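Local coordinates for protein arginine decarboxylase (Campylobacter jejuni subsp. jejuni, PDB 3NZP) that probably catalyses the pyridoxal-phosphate-dependent decarboxylation of arginine to agmatine, a step in polyamine and spermidine biosynthesis, at residues L54-I59 and F324-H329; K86-Y90 and G517-V522; A330-V336 and F510-V516; S445-S449 and H527-P533. All coordinates share one frame. Numbering follows the deposited sequence.

Overall arrangement
From the N terminus, L54-I59 on helix 52-72 and K86-Y90 after the first barrel strand await distant partners. F324-H329, following the eighth barrel strand, closes contact 1, a loop that holds the whole barrel. The chain then enters strand 330-341 of the beta domain, opening contact 3; S445-S449 opens contact 4. Strand 510-513 closes contact 3, G517-V522 contact 2 and H527-P533 contact 4. Contact 3 is nested in contact 2, which crosses contacts 1 and 4; contact 3 crosses contact 4. Contact 1 joins helix 52-72 to the barrel's end, contact 2 ties barrel to beta domain, contact 3 pairs two beta-domain strands, and contact 4 joins two loops; contacts 2 and 4 touch the second subunit.

Contact 1 of 4, residues L54-I59 and F324-H329; sequences LIQKQI and FVAANH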
# COMPACT_ATOMS: atom_id res chain seq x y z
N LEU B 54 -7.35 -18.22 18.69
CA LEU B 54 -7.85 -16.85 18.76
C LEU B 54 -9.01 -16.68 17.79
O LEU B 54 -10.00 -16.01 18.09
CB LEU B 54 -6.72 -15.87 18.42
CG LEU B 54 -5.98 -15.25 19.62
CD1 LEU B 54 -5.84 -16.26 20.71
CD2 LEU B 54 -4.61 -14.74 19.17
N ILE B 55 -8.89 -17.30 16.62
CA ILE B 55 -9.93 -17.22 15.61
C ILE B 55 -11.21 -17.79 16.18
O ILE B 55 -12.29 -17.21 16.01
CB ILE B 55 -9.53 -18.00 14.34
CG1 ILE B 55 -8.19 -17.50 13.84
CG2 ILE B 55 -10.55 -17.75 13.24
CD1 ILE B 55 -7.74 -18.19 12.61
N GLN B 56 -11.09 -18.93 16.85
CA GLN B 56 -12.25 -19.57 17.47
C GLN B 56 -12.85 -18.62 18.52
O GLN B 56 -14.03 -18.31 18.47
CB GLN B 56 -11.82 -20.88 18.12
CG GLN B 56 -12.90 -21.60 18.90
CD GLN B 56 -12.37 -22.89 19.49
OE1 GLN B 56 -12.31 -23.92 18.82
NE2 GLN B 56 -11.95 -22.83 20.76
N LYS B 57 -12.02 -18.17 19.46
CA LYS B 57 -12.49 -17.25 20.47
C LYS B 57 -13.33 -16.16 19.83
O LYS B 57 -14.42 -15.84 20.29
CB LYS B 57 -11.32 -16.61 21.18
CG LYS B 57 -11.04 -17.17 22.54
CD LYS B 57 -11.95 -16.55 23.57
CE LYS B 57 -11.30 -16.59 24.95
NZ LYS B 57 -10.00 -15.84 25.01
N GLN B 58 -12.81 -15.58 18.75
CA GLN B 58 -13.53 -14.51 18.09
C GLN B 58 -14.88 -14.89 17.53
O GLN B 58 -15.84 -14.13 17.66
CB GLN B 58 -12.67 -13.92 16.99
CG GLN B 58 -11.59 -13.05 17.58
CD GLN B 58 -12.17 -11.86 18.28
OE1 GLN B 58 -12.68 -10.95 17.64
NE2 GLN B 58 -12.11 -11.85 19.61
N ILE B 59 -14.95 -16.06 16.90
CA ILE B 59 -16.20 -16.53 16.33
C ILE B 59 -17.23 -16.73 17.42
O ILE B 59 -18.35 -16.22 17.32
CB ILE B 59 -16.00 -17.86 15.60
CG1 ILE B 59 -15.06 -17.67 14.42
CG2 ILE B 59 -17.34 -18.40 15.12
CD1 ILE B 59 -14.71 -18.95 13.73
N PHE B 324 -12.93 -7.73 12.66
CA PHE B 324 -13.11 -8.17 14.03
C PHE B 324 -12.65 -9.60 14.30
O PHE B 324 -11.91 -9.87 15.26
CB PHE B 324 -14.58 -8.04 14.41
CG PHE B 324 -14.85 -8.29 15.85
CD1 PHE B 324 -14.74 -7.26 16.77
CD2 PHE B 324 -15.19 -9.57 16.29
CE1 PHE B 324 -14.95 -7.49 18.13
CE2 PHE B 324 -15.40 -9.81 17.64
CZ PHE B 324 -15.28 -8.78 18.56
N VAL B 325 -13.08 -10.52 13.44
CA VAL B 325 -12.74 -11.92 13.61
C VAL B 325 -11.32 -12.30 13.17
O VAL B 325 -10.74 -13.27 13.66
CB VAL B 325 -13.79 -12.80 12.88
CG1 VAL B 325 -13.65 -12.66 11.39
CG2 VAL B 325 -13.67 -14.23 13.30
N ALA B 326 -10.74 -11.50 12.28
CA ALA B 326 -9.41 -11.82 11.80
C ALA B 326 -8.23 -11.05 12.41
O ALA B 326 -7.10 -11.54 12.40
CB ALA B 326 -9.38 -11.70 10.29
N ALA B 327 -8.49 -9.88 12.96
CA ALA B 327 -7.44 -9.06 13.52
C ALA B 327 -6.40 -9.70 14.47
O ALA B 327 -5.23 -9.75 14.12
CB ALA B 327 -8.06 -7.84 14.19
N ASN B 328 -6.82 -10.17 15.64
CA ASN B 328 -5.88 -10.74 16.62
C ASN B 328 -5.28 -12.12 16.36
O ASN B 328 -4.38 -12.53 17.08
CB ASN B 328 -6.53 -10.80 18.01
CG ASN B 328 -7.56 -11.92 18.13
OD1 ASN B 328 -7.96 -12.31 19.23
ND2 ASN B 328 -8.01 -12.44 16.99
N HIS B 329 -5.76 -12.83 15.37
CA HIS B 329 -5.25 -14.17 15.14
C HIS B 329 -3.76 -14.24 14.79
O HIS B 329 -3.11 -15.26 15.02
CB HIS B 329 -6.06 -14.88 14.06
CG HIS B 329 -5.47 -14.78 12.69
ND1 HIS B 329 -5.77 -13.75 11.82
CD2 HIS B 329 -4.57 -15.57 12.05
CE1 HIS B 329 -5.09 -13.92 10.70
NE2 HIS B 329 -4.36 -15.01 10.81
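Here the helix that precedes the first barrel strand, 52-72, lies against the short helix 323-326 that follows the eighth, so the contact sits where the beta/alpha barrel closes on itself. The two segments run in opposite senses, with CA atoms 5.2 Å apart at both L54-H329 and Q58-V325. L54 points at the partner with chi1 near -97°, between the usual wells, and its CD2 lies 3.1 Å from N328 O. I55 is mt; its CB points sideways, yet the side chain reaches across, with CG1 3.4 Å from H329 CB. One turn on, Q58 (m at both chi1 and chi2) curls over the second segment: its CB is 3.8 Å from V325 CG2, its CG 3.7 Å from N328 ND2, and its amide end lies over one face of the F324 ring, which the t rotamer turns this way. V325 is p, which also sets CG2 3.9 Å from I59 CG1, although the CB of I59 points away. H329, with chi1 at 95°, folds back so that ND1 donates to A326 O (2.6 Å), and its NE2 is hydrogen-bonded to R50. All the touching residues are buried. The chemistry implies a closely packed seam in which apolar carbons meet backbone and amide groups, just behind G322 and R323, which bind the cofactor.

Contact 2 of 4, residues K86-Y90 and G517-V522; sequences KVNQY and GAYQEV. With PLP (pyridoxal-5'-phosphate), chain E.
K86 and V87 end a 3-10 turn; the V87 and Y519 CA atoms are 4.9 Å apart, the closest pair. A518 is extended (-130/131), Y519 left-handed (63/-9) and 520-522 helical in phi/psi without the regular bonds. K86, predicted to carry PLP but not bonded to it in this model, belongs to its pocket, with CD 3.5 Å from Y519 OH. V87 O accepts from Y519 N (2.8 Å); V87 CB sits over the Y519 ring, 3.9 Å from its centroid (CH-pi). Y519 (m) carries OH to PLP O3P (2.6 Å). The site is that of a fold-type III decarboxylase, where barrel meets beta domain. N88, extended (178/110) and t, donates from ND2 to G517 O (3.2 Å) and E521 OE2 (3.1 Å), which also salt-bridges R50. N88 OD1 takes Y90 N (2.8 Å), an Asx turn. Q89 NE2, hydrogen-bonded to L85, lies 3.2 Å from V522 CG1. Y90 (m) is the N-cap of helix 91-100, E521 CB over its ring, 4.3 Å from the centroid.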
# COMPACT_ATOMS: atom_id res chain seq x y z
N LYS B 86 -12.09 -10.72 1.45
CA LYS B 86 -11.27 -9.58 1.10
C LYS B 86 -10.34 -9.06 2.21
O LYS B 86 -9.34 -8.43 1.91
CB LYS B 86 -12.14 -8.43 0.59
CG LYS B 86 -12.76 -7.58 1.66
CD LYS B 86 -12.13 -6.20 1.70
CE LYS B 86 -12.44 -5.40 0.43
NZ LYS B 86 -13.90 -5.18 0.18
N VAL B 87 -10.64 -9.33 3.49
CA VAL B 87 -9.77 -8.83 4.56
C VAL B 87 -8.56 -9.73 4.79
O VAL B 87 -7.61 -9.35 5.48
CB VAL B 87 -10.53 -8.67 5.94
CG1 VAL B 87 -11.89 -8.07 5.72
CG2 VAL B 87 -10.61 -9.99 6.68
N ASN B 88 -8.60 -10.93 4.21
CA ASN B 88 -7.50 -11.88 4.32
C ASN B 88 -7.85 -13.17 3.62
O ASN B 88 -8.71 -13.91 4.08
CB ASN B 88 -7.21 -12.21 5.78
CG ASN B 88 -5.94 -13.00 5.93
OD1 ASN B 88 -5.63 -13.84 5.08
ND2 ASN B 88 -5.19 -12.75 7.00
N GLN B 89 -7.20 -13.45 2.50
CA GLN B 89 -7.52 -14.68 1.78
C GLN B 89 -6.49 -15.77 1.96
O GLN B 89 -6.60 -16.83 1.35
CB GLN B 89 -7.69 -14.42 0.29
CG GLN B 89 -8.64 -13.32 -0.04
CD GLN B 89 -7.92 -12.09 -0.50
OE1 GLN B 89 -7.11 -12.15 -1.43
NE2 GLN B 89 -8.20 -10.95 0.13
N TYR B 90 -5.49 -15.52 2.79
CA TYR B 90 -4.44 -16.51 3.00
C TYR B 90 -4.98 -17.79 3.62
O TYR B 90 -5.73 -17.76 4.59
CB TYR B 90 -3.33 -15.91 3.85
CG TYR B 90 -2.43 -14.99 3.05
CD1 TYR B 90 -1.14 -15.38 2.70
CD2 TYR B 90 -2.90 -13.77 2.56
CE1 TYR B 90 -0.33 -14.58 1.89
CE2 TYR B 90 -2.10 -12.97 1.75
CZ TYR B 90 -0.83 -13.38 1.41
OH TYR B 90 -0.05 -12.59 0.58
N GLY B 517 -3.54 -9.32 11.86
CA GLY B 517 -4.13 -10.37 11.05
C GLY B 517 -5.21 -9.94 10.07
O GLY B 517 -5.83 -10.77 9.42
N ALA B 518 -5.44 -8.64 9.93
CA ALA B 518 -6.46 -8.21 8.99
C ALA B 518 -5.95 -7.12 8.05
O ALA B 518 -5.32 -6.14 8.47
CB ALA B 518 -7.67 -7.72 9.75
N TYR B 519 -6.20 -7.31 6.76
CA TYR B 519 -5.78 -6.33 5.77
C TYR B 519 -4.27 -6.08 5.61
O TYR B 519 -3.87 -5.39 4.69
CB TYR B 519 -6.48 -5.01 6.07
CG TYR B 519 -7.95 -5.05 5.81
CD1 TYR B 519 -8.43 -5.40 4.55
CD2 TYR B 519 -8.88 -4.67 6.79
CE1 TYR B 519 -9.79 -5.37 4.26
CE2 TYR B 519 -10.24 -4.64 6.52
CZ TYR B 519 -10.69 -4.98 5.25
OH TYR B 519 -12.01 -4.90 4.91
N GLN B 520 -3.42 -6.62 6.47
CA GLN B 520 -1.99 -6.34 6.31
C GLN B 520 -1.30 -7.19 5.29
O GLN B 520 -0.55 -6.69 4.46
CB GLN B 520 -1.27 -6.50 7.63
CG GLN B 520 -1.89 -5.63 8.66
CD GLN B 520 -1.98 -4.22 8.17
OE1 GLN B 520 -0.97 -3.54 8.03
NE2 GLN B 520 -3.21 -3.76 7.88
N GLU B 521 -1.53 -8.48 5.35
CA GLU B 521 -0.88 -9.37 4.42
C GLU B 521 -1.37 -9.11 3.00
O GLU B 521 -0.56 -9.10 2.07
CB GLU B 521 -1.15 -10.81 4.81
CG GLU B 521 -0.97 -11.08 6.29
CD GLU B 521 -1.14 -12.53 6.60
OE1 GLU B 521 -0.35 -13.34 6.06
OE2 GLU B 521 -2.07 -12.87 7.36
N VAL B 522 -2.68 -8.88 2.85
CA VAL B 522 -3.28 -8.62 1.54
C VAL B 522 -2.74 -7.32 0.95
O VAL B 522 -2.68 -7.15 -0.27
CB VAL B 522 -4.84 -8.53 1.60
CG1 VAL B 522 -5.46 -9.92 1.49
CG2 VAL B 522 -5.28 -7.87 2.89
N1 PLP E . -18.90 -6.31 3.68
C2 PLP E . -18.66 -5.85 2.45
C2A PLP E . -19.77 -5.85 1.44
C3 PLP E . -17.35 -5.38 2.10
O3 PLP E . -17.10 -4.91 0.84
C4 PLP E . -16.32 -5.38 3.13
C4A PLP E . -14.95 -4.90 2.83
C5 PLP E . -16.66 -5.90 4.44
C6 PLP E . -17.97 -6.34 4.66
C5A PLP E . -15.63 -5.96 5.58
O4P PLP E . -15.84 -4.90 6.53
P PLP E . -14.73 -5.05 7.70
O1P PLP E . -15.10 -4.16 8.82
O2P PLP E . -14.65 -6.56 8.25
O3P PLP E . -13.29 -4.62 7.15

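Contact 3 of 4, residues A330-V336 and F510-V516; sequences AVLIAPV and FLGFFLV
Strands 330-336 and 510-513 pair antiparallel in the mixed sheet of the beta domain, their axes 4.5 Å apart at 154°; strand 47-50 also flanks the first. L332-F513 and A334-L511 are the hydrogen-bonded pairs: L332 N to F513 O and F513 N to L332 O are both 2.9 Å, A334 N to L511 O is 3.0 Å and L511 N to A334 O 2.9 Å. I333-G512 and P335-F510 are non-hydrogen-bonded. On one face, F510 (m) sets its ring obliquely beside I333 and P335, CE2 3.4 Å from P335 CB and CD2 3.9 Å from I333 CG2. G512, lacking a side chain, makes the hollow that the F514 ring (m) occupies; a CB there would clash with F514 CE1. V331 CG1 presses on the face of that ring, 3.8 Å from its centroid. On the other face, F513 (m) fits beside small A334, CE2 to A334 CB being 4.3 Å, and CD2 meets L332 CD1 at 3.7 Å. Beyond the strand, L515 turns left-handed (63/28) and V516 CG1 tucks under L332 CB (4.1 Å) and A330 CB (4.3 Å). There a water bridges the gap, donating to A330 O (2.8 Å) and accepting from L515 N (2.7 Å).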
# COMPACT_ATOMS: atom_id res chain seq x y z
N ALA B 330 -3.22 -13.15 14.24
CA ALA B 330 -1.82 -13.11 13.81
C ALA B 330 -0.92 -12.12 14.53
O ALA B 330 -1.28 -10.96 14.73
CB ALA B 330 -1.77 -12.84 12.33
N VAL B 331 0.27 -12.59 14.87
CA VAL B 331 1.25 -11.74 15.54
C VAL B 331 2.50 -11.73 14.69
O VAL B 331 2.96 -12.78 14.23
CB VAL B 331 1.60 -12.29 16.93
CG1 VAL B 331 2.56 -11.34 17.61
CG2 VAL B 331 0.34 -12.47 17.76
N LEU B 332 3.04 -10.53 14.46
CA LEU B 332 4.25 -10.39 13.66
C LEU B 332 5.44 -10.17 14.59
O LEU B 332 5.59 -9.09 15.16
CB LEU B 332 4.11 -9.21 12.70
CG LEU B 332 5.15 -9.07 11.58
CD1 LEU B 332 6.42 -8.45 12.10
CD2 LEU B 332 5.42 -10.44 10.98
N ILE B 333 6.26 -11.20 14.77
CA ILE B 333 7.44 -11.09 15.64
C ILE B 333 8.67 -10.76 14.81
O ILE B 333 8.91 -11.38 13.76
CB ILE B 333 7.73 -12.42 16.37
CG1 ILE B 333 6.65 -12.69 17.41
CG2 ILE B 333 9.11 -12.39 16.98
CD1 ILE B 333 5.45 -13.40 16.85
N ALA B 334 9.46 -9.80 15.28
CA ALA B 334 10.68 -9.40 14.57
C ALA B 334 11.78 -9.08 15.57
O ALA B 334 11.59 -8.27 16.47
CB ALA B 334 10.40 -8.20 13.70
N PRO B 335 12.95 -9.72 15.43
CA PRO B 335 14.09 -9.49 16.33
C PRO B 335 14.76 -8.13 16.10
O PRO B 335 14.83 -7.64 14.97
CB PRO B 335 15.01 -10.66 16.02
CG PRO B 335 14.80 -10.88 14.57
CD PRO B 335 13.29 -10.76 14.44
N VAL B 336 15.25 -7.51 17.18
CA VAL B 336 15.90 -6.22 17.04
C VAL B 336 17.32 -6.43 16.55
O VAL B 336 18.14 -7.00 17.25
CB VAL B 336 15.99 -5.47 18.38
CG1 VAL B 336 16.47 -4.04 18.12
CG2 VAL B 336 14.65 -5.45 19.07
N PHE B 510 13.19 -9.53 20.99
CA PHE B 510 12.15 -9.58 19.96
C PHE B 510 10.97 -8.64 20.23
O PHE B 510 10.53 -8.46 21.37
CB PHE B 510 11.60 -11.00 19.82
CG PHE B 510 12.63 -12.03 19.47
CD1 PHE B 510 13.34 -12.67 20.46
CD2 PHE B 510 12.87 -12.37 18.15
CE1 PHE B 510 14.29 -13.65 20.14
CE2 PHE B 510 13.82 -13.34 17.81
CZ PHE B 510 14.53 -13.98 18.81
N LEU B 511 10.46 -8.04 19.17
CA LEU B 511 9.31 -7.16 19.28
C LEU B 511 8.10 -7.85 18.67
O LEU B 511 8.23 -8.68 17.76
CB LEU B 511 9.58 -5.83 18.58
CG LEU B 511 10.57 -4.94 19.32
CD1 LEU B 511 10.64 -3.59 18.63
CD2 LEU B 511 10.12 -4.77 20.77
N GLY B 512 6.92 -7.51 19.18
CA GLY B 512 5.71 -8.11 18.66
C GLY B 512 4.71 -7.07 18.20
O GLY B 512 4.43 -6.09 18.89
N PHE B 513 4.18 -7.28 17.00
CA PHE B 513 3.19 -6.37 16.46
C PHE B 513 1.90 -7.16 16.41
O PHE B 513 1.80 -8.14 15.66
CB PHE B 513 3.63 -5.94 15.09
CG PHE B 513 4.97 -5.29 15.08
CD1 PHE B 513 5.10 -3.91 15.22
CD2 PHE B 513 6.12 -6.06 14.93
CE1 PHE B 513 6.35 -3.31 15.22
CE2 PHE B 513 7.38 -5.47 14.93
CZ PHE B 513 7.49 -4.09 15.08
N PHE B 514 0.92 -6.75 17.21
CA PHE B 514 -0.35 -7.46 17.29
C PHE B 514 -1.53 -6.91 16.48
O PHE B 514 -1.50 -5.78 16.01
CB PHE B 514 -0.75 -7.60 18.77
CG PHE B 514 0.28 -8.32 19.61
CD1 PHE B 514 1.51 -7.72 19.88
CD2 PHE B 514 0.04 -9.62 20.08
CE1 PHE B 514 2.50 -8.40 20.61
CE2 PHE B 514 1.03 -10.32 20.81
CZ PHE B 514 2.26 -9.70 21.08
N LEU B 515 -2.56 -7.74 16.33
CA LEU B 515 -3.76 -7.35 15.62
C LEU B 515 -3.46 -7.05 14.17
O LEU B 515 -4.15 -6.28 13.50
CB LEU B 515 -4.36 -6.11 16.28
CG LEU B 515 -5.19 -6.35 17.54
CD1 LEU B 515 -4.65 -7.47 18.39
CD2 LEU B 515 -5.23 -5.04 18.30
N VAL B 516 -2.43 -7.71 13.68
CA VAL B 516 -1.98 -7.50 12.32
C VAL B 516 -2.55 -8.56 11.37
O VAL B 516 -2.14 -8.67 10.22
CB VAL B 516 -0.45 -7.50 12.33
CG1 VAL B 516 0.07 -8.91 12.52
CG2 VAL B 516 0.05 -6.85 11.09
O HOH W 1 -2.25 -10.29 17.22

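Contact 4 of 4, residues S445-S449 and H527-P533; sequences SLFQS and HNLFTHP
Neither segment is regular; CA atoms are 6.1 Å apart at F447-H527 and 7.0 Å at S445-F530. S445-S449 curls back on itself, S449 N donating to S445 O (3.3 Å). In H527-P533, N528 centres an inverse gamma turn, closed by L529 N to H527 O (2.6 Å), and L529 is left-handed (63/12). F447 (m) and H527 (chi1 -143°) stack face to face, centroids 4.3 Å apart and planes at 22°. S445 CB meets F530 CB at 4.2 Å. Q448 (chi1 t, chi2 p) projects across, OE1 3.1 Å from H532 CA; S449 OG is 3.7 Å from P533 CG. H532 ND1 donates to P533 O (2.7 Å) while its NE2 is hydrogen-bonded to E521. The H527-P533 loop borders the dimer interface, H527 and N528 packing on K86 of the second subunit. Nearest atoms put the H527 side chain about 7 Å from a PLP and from the side chain of C483, the predicted proton donor. This is consistent with fold-type III decarboxylases, whose active sites are built by two subunits.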
# COMPACT_ATOMS: atom_id res chain seq x y z
N SER B 445 9.69 -5.50 7.60
CA SER B 445 9.35 -4.40 6.70
C SER B 445 8.02 -3.76 7.12
O SER B 445 7.01 -4.45 7.27
CB SER B 445 9.27 -4.93 5.26
OG SER B 445 9.12 -3.88 4.31
N LEU B 446 8.05 -2.44 7.34
CA LEU B 446 6.85 -1.67 7.73
C LEU B 446 5.95 -1.40 6.52
O LEU B 446 4.98 -0.64 6.62
CB LEU B 446 7.25 -0.34 8.38
CG LEU B 446 7.55 -0.35 9.88
CD1 LEU B 446 8.12 0.99 10.32
CD2 LEU B 446 6.28 -0.66 10.66
N PHE B 447 6.29 -2.01 5.39
CA PHE B 447 5.50 -1.86 4.18
C PHE B 447 4.98 -3.23 3.79
O PHE B 447 3.96 -3.35 3.14
CB PHE B 447 6.36 -1.31 3.04
CG PHE B 447 6.64 0.16 3.16
CD1 PHE B 447 7.44 0.65 4.19
CD2 PHE B 447 6.07 1.07 2.27
CE1 PHE B 447 7.66 2.01 4.34
CE2 PHE B 447 6.29 2.44 2.41
CZ PHE B 447 7.08 2.91 3.44
N GLN B 448 5.71 -4.26 4.21
CA GLN B 448 5.31 -5.62 3.89
C GLN B 448 4.25 -6.16 4.83
O GLN B 448 3.14 -6.47 4.40
CB GLN B 448 6.53 -6.55 3.89
CG GLN B 448 6.18 -8.04 3.78
CD GLN B 448 5.53 -8.42 2.44
OE1 GLN B 448 4.90 -9.48 2.33
NE2 GLN B 448 5.71 -7.58 1.43
N SER B 449 4.58 -6.28 6.11
CA SER B 449 3.64 -6.84 7.07
C SER B 449 2.67 -5.83 7.67
O SER B 449 1.65 -6.22 8.23
CB SER B 449 4.38 -7.52 8.21
OG SER B 449 5.28 -8.49 7.70
N HIS B 527 7.86 -3.79 -0.51
CA HIS B 527 8.75 -2.70 -0.88
C HIS B 527 10.05 -3.12 -1.59
O HIS B 527 10.02 -3.51 -2.77
CB HIS B 527 9.05 -1.85 0.35
CG HIS B 527 9.14 -0.39 0.04
ND1 HIS B 527 8.22 0.27 -0.73
CD2 HIS B 527 10.06 0.53 0.40
CE1 HIS B 527 8.56 1.55 -0.84
NE2 HIS B 527 9.68 1.73 -0.16
N ASN B 528 11.19 -3.06 -0.91
CA ASN B 528 12.46 -3.44 -1.54
C ASN B 528 12.58 -4.94 -1.74
O ASN B 528 13.57 -5.55 -1.34
CB ASN B 528 13.65 -2.94 -0.71
CG ASN B 528 13.75 -1.42 -0.68
OD1 ASN B 528 14.61 -0.85 -0.00
ND2 ASN B 528 12.87 -0.76 -1.42
N LEU B 529 11.56 -5.54 -2.35
CA LEU B 529 11.51 -6.98 -2.63
C LEU B 529 11.49 -7.85 -1.38
O LEU B 529 11.66 -9.07 -1.49
CB LEU B 529 12.66 -7.41 -3.55
CG LEU B 529 12.51 -7.01 -5.02
CD1 LEU B 529 13.71 -7.41 -5.85
CD2 LEU B 529 11.24 -7.66 -5.55
N PHE B 530 11.28 -7.26 -0.21
CA PHE B 530 11.23 -8.06 1.02
C PHE B 530 9.93 -8.85 0.97
O PHE B 530 8.86 -8.31 1.25
CB PHE B 530 11.26 -7.16 2.28
CG PHE B 530 12.59 -6.51 2.54
CD1 PHE B 530 12.82 -5.20 2.17
CD2 PHE B 530 13.62 -7.24 3.12
CE1 PHE B 530 14.08 -4.61 2.37
CE2 PHE B 530 14.88 -6.66 3.32
CZ PHE B 530 15.11 -5.34 2.95
N THR B 531 10.02 -10.12 0.59
CA THR B 531 8.82 -10.96 0.49
C THR B 531 8.20 -11.32 1.82
O THR B 531 8.80 -11.13 2.88
CB THR B 531 9.11 -12.28 -0.27
OG1 THR B 531 9.97 -13.11 0.51
CG2 THR B 531 9.74 -11.98 -1.63
N HIS B 532 6.97 -11.83 1.75
CA HIS B 532 6.23 -12.22 2.95
C HIS B 532 7.17 -13.02 3.86
O HIS B 532 7.89 -13.90 3.40
CB HIS B 532 5.00 -13.04 2.52
CG HIS B 532 4.05 -13.35 3.64
ND1 HIS B 532 4.47 -13.79 4.88
CD2 HIS B 532 2.70 -13.38 3.68
CE1 HIS B 532 3.42 -14.08 5.63
NE2 HIS B 532 2.33 -13.84 4.92
N PRO B 533 7.19 -12.69 5.15
CA PRO B 533 8.06 -13.40 6.09
C PRO B 533 7.58 -14.82 6.34
O PRO B 533 6.47 -15.18 5.96
CB PRO B 533 8.00 -12.52 7.35
CG PRO B 533 6.64 -11.93 7.28
CD PRO B 533 6.50 -11.58 5.82